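Local coordinates for alcohol dehydrogenase (Escherichia coli, PDB 5VM2), which probably acts as a zinc-dependent, NAD(P)-linked dehydrogenase of the alcohol dehydrogenase family, oxidising an alcohol group of a substrate not yet identified, at residues Leu63-Ala68 with Val112-Thr117; Pro91-Gly96 with Cys130-Phe135. All coordinates share one frame; numbering follows the deposited sequence.

Contact 1 (Leu63-Ala68 with Val112-Thr117). With MG (magnesium ion), chain C.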
loop_
_atom_site.group_PDB
_atom_site.type_symbol
_atom_site.label_atom_id
_atom_site.label_comp_id
_atom_site.label_asym_id
_atom_site.label_seq_id
_atom_site.Cartn_x
_atom_site.Cartn_y
_atom_site.Cartn_z
ATOM N N LEU A 63 -2.951 -15.446 -0.989
ATOM C CA LEU A 63 -2.162 -14.276 -0.637
ATOM C C LEU A 63 -2.121 -13.319 -1.817
ATOM O O LEU A 63 -2.250 -13.728 -2.976
ATOM C CB LEU A 63 -0.734 -14.651 -0.218
ATOM C CG LEU A 63 -0.567 -15.284 1.164
ATOM C CD1 LEU A 63 0.897 -15.590 1.426
ATOM C CD2 LEU A 63 -1.133 -14.378 2.248
ATOM N N GLY A 64 -1.941 -12.038 -1.505
ATOM C CA GLY A 64 -1.881 -11.009 -2.520
ATOM C C GLY A 64 -3.113 -10.131 -2.549
ATOM O O GLY A 64 -4.243 -10.629 -2.514
ATOM N N HIS A 65 -2.906 -8.817 -2.613
ATOM C CA HIS A 65 -4.024 -7.882 -2.716
ATOM C C HIS A 65 -3.805 -6.753 -3.712
ATOM O O HIS A 65 -4.794 -6.179 -4.179
ATOM C CB HIS A 65 -4.358 -7.287 -1.341
ATOM C CG HIS A 65 -3.284 -6.414 -0.768
ATOM N ND1 HIS A 65 -2.263 -6.906 0.018
ATOM C CD2 HIS A 65 -3.085 -5.077 -0.846
ATOM C CE1 HIS A 65 -1.477 -5.912 0.390
ATOM N NE2 HIS A 65 -1.954 -4.790 -0.120
ATOM N N GLU A 66 -2.566 -6.411 -4.059
ATOM C CA GLU A 66 -2.285 -5.428 -5.099
ATOM C C GLU A 66 -2.179 -6.159 -6.432
ATOM O O GLU A 66 -1.298 -7.007 -6.600
ATOM C CB GLU A 66 -0.988 -4.676 -4.793
ATOM C CG GLU A 66 -0.624 -4.628 -3.314
ATOM C CD GLU A 66 0.730 -3.978 -3.051
ATOM O OE1 GLU A 66 0.872 -3.283 -2.025
ATOM O OE2 GLU A 66 1.663 -4.163 -3.862
ATOM N N CYS A 67 -3.068 -5.848 -7.374
ATOM C CA CYS A 67 -3.021 -6.551 -8.650
ATOM C C CYS A 67 -3.742 -5.754 -9.730
ATOM O O CYS A 67 -4.453 -4.782 -9.460
ATOM C CB CYS A 67 -3.611 -7.961 -8.533
ATOM S SG CYS A 67 -5.360 -7.996 -8.141
ATOM N N ALA A 68 -3.530 -6.190 -10.970
ATOM C CA ALA A 68 -4.134 -5.592 -12.151
ATOM C C ALA A 68 -4.099 -6.626 -13.267
ATOM O O ALA A 68 -3.379 -7.624 -13.187
ATOM C CB ALA A 68 -3.412 -4.309 -12.573
ATOM N N VAL A 112 -15.810 -4.899 5.769
ATOM C CA VAL A 112 -15.104 -4.816 4.497
ATOM C C VAL A 112 -14.597 -6.198 4.111
ATOM O O VAL A 112 -14.148 -6.981 4.961
ATOM C CB VAL A 112 -13.954 -3.793 4.561
ATOM C CG1 VAL A 112 -12.880 -4.227 5.551
ATOM C CG2 VAL A 112 -13.349 -3.590 3.173
ATOM N N ASP A 113 -14.707 -6.521 2.831
ATOM C CA ASP A 113 -14.142 -7.763 2.313
ATOM C C ASP A 113 -12.871 -7.372 1.570
ATOM O O ASP A 113 -12.925 -6.880 0.441
ATOM C CB ASP A 113 -15.139 -8.483 1.413
ATOM C CG ASP A 113 -14.541 -9.691 0.712
ATOM O OD1 ASP A 113 -15.202 -10.283 -0.166
ATOM O OD2 ASP A 113 -13.394 -10.048 1.047
ATOM N N PHE A 114 -11.748 -7.618 2.236
ATOM C CA PHE A 114 -10.433 -7.258 1.728
ATOM C C PHE A 114 -9.714 -8.516 1.261
ATOM O O PHE A 114 -9.753 -9.547 1.941
ATOM C CB PHE A 114 -9.611 -6.531 2.796
ATOM C CG PHE A 114 -8.437 -5.777 2.240
ATOM C CD1 PHE A 114 -7.198 -6.388 2.125
ATOM C CD2 PHE A 114 -8.577 -4.466 1.814
ATOM C CE1 PHE A 114 -6.119 -5.704 1.611
ATOM C CE2 PHE A 114 -7.500 -3.773 1.294
ATOM C CZ PHE A 114 -6.267 -4.392 1.192
ATOM N N MET A 115 -9.070 -8.424 0.098
ATOM C CA MET A 115 -8.401 -9.571 -0.498
ATOM C C MET A 115 -7.400 -10.200 0.461
ATOM O O MET A 115 -6.722 -9.506 1.224
ATOM C CB MET A 115 -7.682 -9.157 -1.782
ATOM C CG MET A 115 -8.606 -8.795 -2.919
ATOM S SD MET A 115 -7.892 -9.331 -4.480
ATOM C CE MET A 115 -8.606 -10.966 -4.622
ATOM N N ALA A 116 -7.325 -11.531 0.415
ATOM C CA ALA A 116 -6.313 -12.305 1.131
ATOM C C ALA A 116 -6.425 -12.155 2.643
ATOM O O ALA A 116 -5.423 -12.273 3.354
ATOM C CB ALA A 116 -4.900 -11.932 0.670
ATOM N N THR A 117 -7.659 -11.886 3.090
ATOM C CA THR A 117 -8.019 -11.745 4.517
ATOM C C THR A 117 -9.153 -12.572 5.069
ATOM O O THR A 117 -9.786 -13.329 4.388
ATOM C CB THR A 117 -8.191 -10.329 5.072
ATOM O OG1 THR A 117 -9.421 -9.796 4.602
ATOM C CG2 THR A 117 -7.064 -9.485 4.721
HETATM MG MG MG C . -0.792 -2.795 -0.576
HETATM O O HOH W 1 -0.100 -1.644 0.780
#
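The rings of His65 and Phe114 meet obliquely, their centroids 5.4 Å apart and their planes turned by 49°. It is the far end of the phenylalanine that does the touching: CE1 of Phe114 lies 3.8 Å from CG of His65, and CZ comes as close to CD2. One face of the imidazole is covered near its rim by CG of Glu66, while a water lies in the ring plane at its edge. Both neighbours belong to a metal site. A magnesium ion is bound by NE2 of His65 at 2.4 Å and by OE1 of Glu66 at 2.3 Å, with the water and Glu152 as further ligands; in zinc-containing alcohol dehydrogenases a His-Glu pair of this kind belongs to the catalytic metal site, and this pocket is consistent with that role. A chi1 of 66° sets CG of His65 between the backbone N and the carbonyl carbon, where it meets CE1 of Phe114. ND1 of the same ring makes a weak hydrogen bond to Asp42. Arg292 adds a cation-pi contact to Phe114. Toward Gly64 the contact passes to CB atoms and backbone: CB of Met115 packs against CB of His65, and CB of Ala116 sits 3.5 Å from the carbonyl O of Gly64. Ala116 occupies a type II turn running from Phe114 to Thr117, whose OG1 donates a 2.7 Å hydrogen bond to O of Phe114.

Contact 2 (Pro91-Gly96 with Cys130-Phe135); sequences PGVPCG and CHPESF. With ZN (zinc ion), chain D.
Val93 and His131 point their ends at each other, CG2 of the valine reaching to 3.6 Å from CE1 of the imidazole in an oblique approach. The same methyl also meets Pro132 tip to tip, 3.9 Å from its CG, and thus rests on two consecutive residues of the strand end. Pro132 in turn lays its CD over one face of the His131 ring, toward the rim. The ring's polar end is held from beyond the two segments: NE2 is hydrogen-bonded to O of Glu90, just before Pro91. A second pairing, again tip to tip, joins Pro94 and Phe135, with CD of the proline only 3.3 Å from CZ of the phenyl ring, a tight apolar contact. No hydrogen bond crosses between the two segments. All this belongs to the GroES-like domain, where strand 92-93 leads into the four-cysteine zinc site of the family: SG of Cys95 binds the zinc ion at 2.4 Å, and Cys98, Cys101 and Cys109 complete it. CG of Phe135 stands anti to its carbonyl carbon (chi1 -71°). The carbonyl O of Gly92 lies over one face of the phenyl ring, 3.9 Å from CD2. Within 130-135, N of Phe135 donates a 3.1 Å hydrogen bond to O of Pro132, spanning the 3-10 residues Glu133 and Ser134.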
loop_
_atom_site.group_PDB
_atom_site.type_symbol
_atom_site.label_atom_id
_atom_site.label_comp_id
_atom_site.label_asym_id
_atom_site.label_seq_id
_atom_site.Cartn_x
_atom_site.Cartn_y
_atom_site.Cartn_z
ATOM N N PRO A 91 -8.861 -3.484 -3.617
ATOM C CA PRO A 91 -9.102 -4.804 -3.016
ATOM C C PRO A 91 -9.995 -4.802 -1.784
ATOM O O PRO A 91 -10.267 -5.884 -1.248
ATOM C CB PRO A 91 -7.684 -5.277 -2.662
ATOM C CG PRO A 91 -6.924 -4.025 -2.428
ATOM C CD PRO A 91 -7.492 -3.001 -3.376
ATOM N N GLY A 92 -10.457 -3.649 -1.312
ATOM C CA GLY A 92 -11.371 -3.627 -0.187
ATOM C C GLY A 92 -12.780 -3.250 -0.589
ATOM O O GLY A 92 -13.034 -2.101 -0.962
ATOM N N VAL A 93 -13.704 -4.204 -0.522
ATOM C CA VAL A 93 -15.091 -3.992 -0.922
ATOM C C VAL A 93 -15.919 -3.813 0.347
ATOM O O VAL A 93 -16.145 -4.799 1.069
ATOM C CB VAL A 93 -15.619 -5.159 -1.765
ATOM C CG1 VAL A 93 -17.078 -4.920 -2.143
ATOM C CG2 VAL A 93 -14.743 -5.372 -2.999
ATOM N N PRO A 94 -16.404 -2.612 0.647
ATOM C CA PRO A 94 -17.105 -2.374 1.907
ATOM C C PRO A 94 -18.568 -2.781 1.799
ATOM O O PRO A 94 -19.072 -3.116 0.726
ATOM C CB PRO A 94 -16.962 -0.863 2.083
ATOM C CG PRO A 94 -17.071 -0.358 0.671
ATOM C CD PRO A 94 -16.419 -1.417 -0.211
ATOM N N CYS A 95 -19.260 -2.722 2.942
ATOM C CA CYS A 95 -20.633 -3.209 2.982
ATOM C C CYS A 95 -21.602 -2.251 2.297
ATOM O O CYS A 95 -22.620 -2.697 1.758
ATOM C CB CYS A 95 -21.063 -3.487 4.430
ATOM S SG CYS A 95 -21.744 -2.104 5.408
ATOM N N GLY A 96 -21.302 -0.949 2.283
ATOM C CA GLY A 96 -22.124 0.025 1.596
ATOM C C GLY A 96 -23.333 0.543 2.357
ATOM O O GLY A 96 -24.017 1.444 1.853
ATOM N N CYS A 130 -12.519 -12.763 -9.819
ATOM C CA CYS A 130 -13.684 -11.920 -10.034
ATOM C C CYS A 130 -13.690 -10.783 -9.023
ATOM O O CYS A 130 -13.287 -10.963 -7.870
ATOM C CB CYS A 130 -14.977 -12.727 -9.921
ATOM S SG CYS A 130 -15.148 -13.987 -11.199
ATOM N N HIS A 131 -14.149 -9.612 -9.461
ATOM C CA HIS A 131 -14.188 -8.446 -8.597
ATOM C C HIS A 131 -15.408 -7.613 -8.956
ATOM O O HIS A 131 -15.783 -7.559 -10.135
ATOM C CB HIS A 131 -12.919 -7.595 -8.723
ATOM C CG HIS A 131 -12.624 -6.774 -7.507
ATOM N ND1 HIS A 131 -12.451 -7.331 -6.258
ATOM C CD2 HIS A 131 -12.485 -5.436 -7.344
ATOM C CE1 HIS A 131 -12.213 -6.374 -5.379
ATOM N NE2 HIS A 131 -12.227 -5.214 -6.012
ATOM N N PRO A 132 -16.047 -6.972 -7.978
ATOM C CA PRO A 132 -17.171 -6.086 -8.297
ATOM C C PRO A 132 -16.733 -4.951 -9.211
ATOM O O PRO A 132 -15.675 -4.346 -9.021
ATOM C CB PRO A 132 -17.620 -5.560 -6.926
ATOM C CG PRO A 132 -17.031 -6.497 -5.923
ATOM C CD PRO A 132 -15.766 -7.017 -6.531
ATOM N N GLU A 133 -17.565 -4.674 -10.215
ATOM C CA GLU A 133 -17.296 -3.575 -11.134
ATOM C C GLU A 133 -17.122 -2.252 -10.400
ATOM O O GLU A 133 -16.365 -1.384 -10.851
ATOM C CB GLU A 133 -18.429 -3.491 -12.163
ATOM C CG GLU A 133 -18.814 -2.092 -12.610
ATOM C CD GLU A 133 -20.210 -2.041 -13.212
ATOM O OE1 GLU A 133 -21.096 -2.778 -12.731
ATOM O OE2 GLU A 133 -20.420 -1.270 -14.172
ATOM N N SER A 134 -17.782 -2.092 -9.249
ATOM C CA SER A 134 -17.728 -0.825 -8.528
ATOM C C SER A 134 -16.354 -0.539 -7.935
ATOM O O SER A 134 -16.053 0.623 -7.646
ATOM C CB SER A 134 -18.792 -0.800 -7.425
ATOM O OG SER A 134 -18.732 -1.964 -6.617
ATOM N N PHE A 135 -15.510 -1.555 -7.746
ATOM C CA PHE A 135 -14.167 -1.338 -7.221
ATOM C C PHE A 135 -13.110 -1.846 -8.194
ATOM O O PHE A 135 -12.037 -2.317 -7.799
ATOM C CB PHE A 135 -14.040 -1.951 -5.832
ATOM C CG PHE A 135 -14.821 -1.185 -4.806
ATOM C CD1 PHE A 135 -16.172 -1.437 -4.620
ATOM C CD2 PHE A 135 -14.229 -0.146 -4.101
ATOM C CE1 PHE A 135 -16.912 -0.704 -3.706
ATOM C CE2 PHE A 135 -14.959 0.595 -3.184
ATOM C CZ PHE A 135 -16.307 0.318 -2.992
HETATM ZN ZN ZN D . -19.932 -0.620 5.789
#

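Overall arrangement
Followed from the N terminus, the chain enters contact 1 at Leu63-Ala68 and continues through strands 67-74 and 86-89 to Pro91-Gly96, where contact 2 begins. It then passes the zinc-binding cysteines and reaches Val112-Thr117, closing the loop of contact 1 across 43 intervening residues. Only afterwards does Cys130-Phe135 close contact 2, across 33 residues, so the two loops cross. Their middle segments also pair: strands 92-93 and 113-114 form a small antiparallel sheet, in which Asp113 N lies 2.9 Å from Val93 O, a probable hydrogen bond. Through this two-stranded pair the magnesium site, the zinc lobe and strand 128-132 of the larger mixed sheet are tied together.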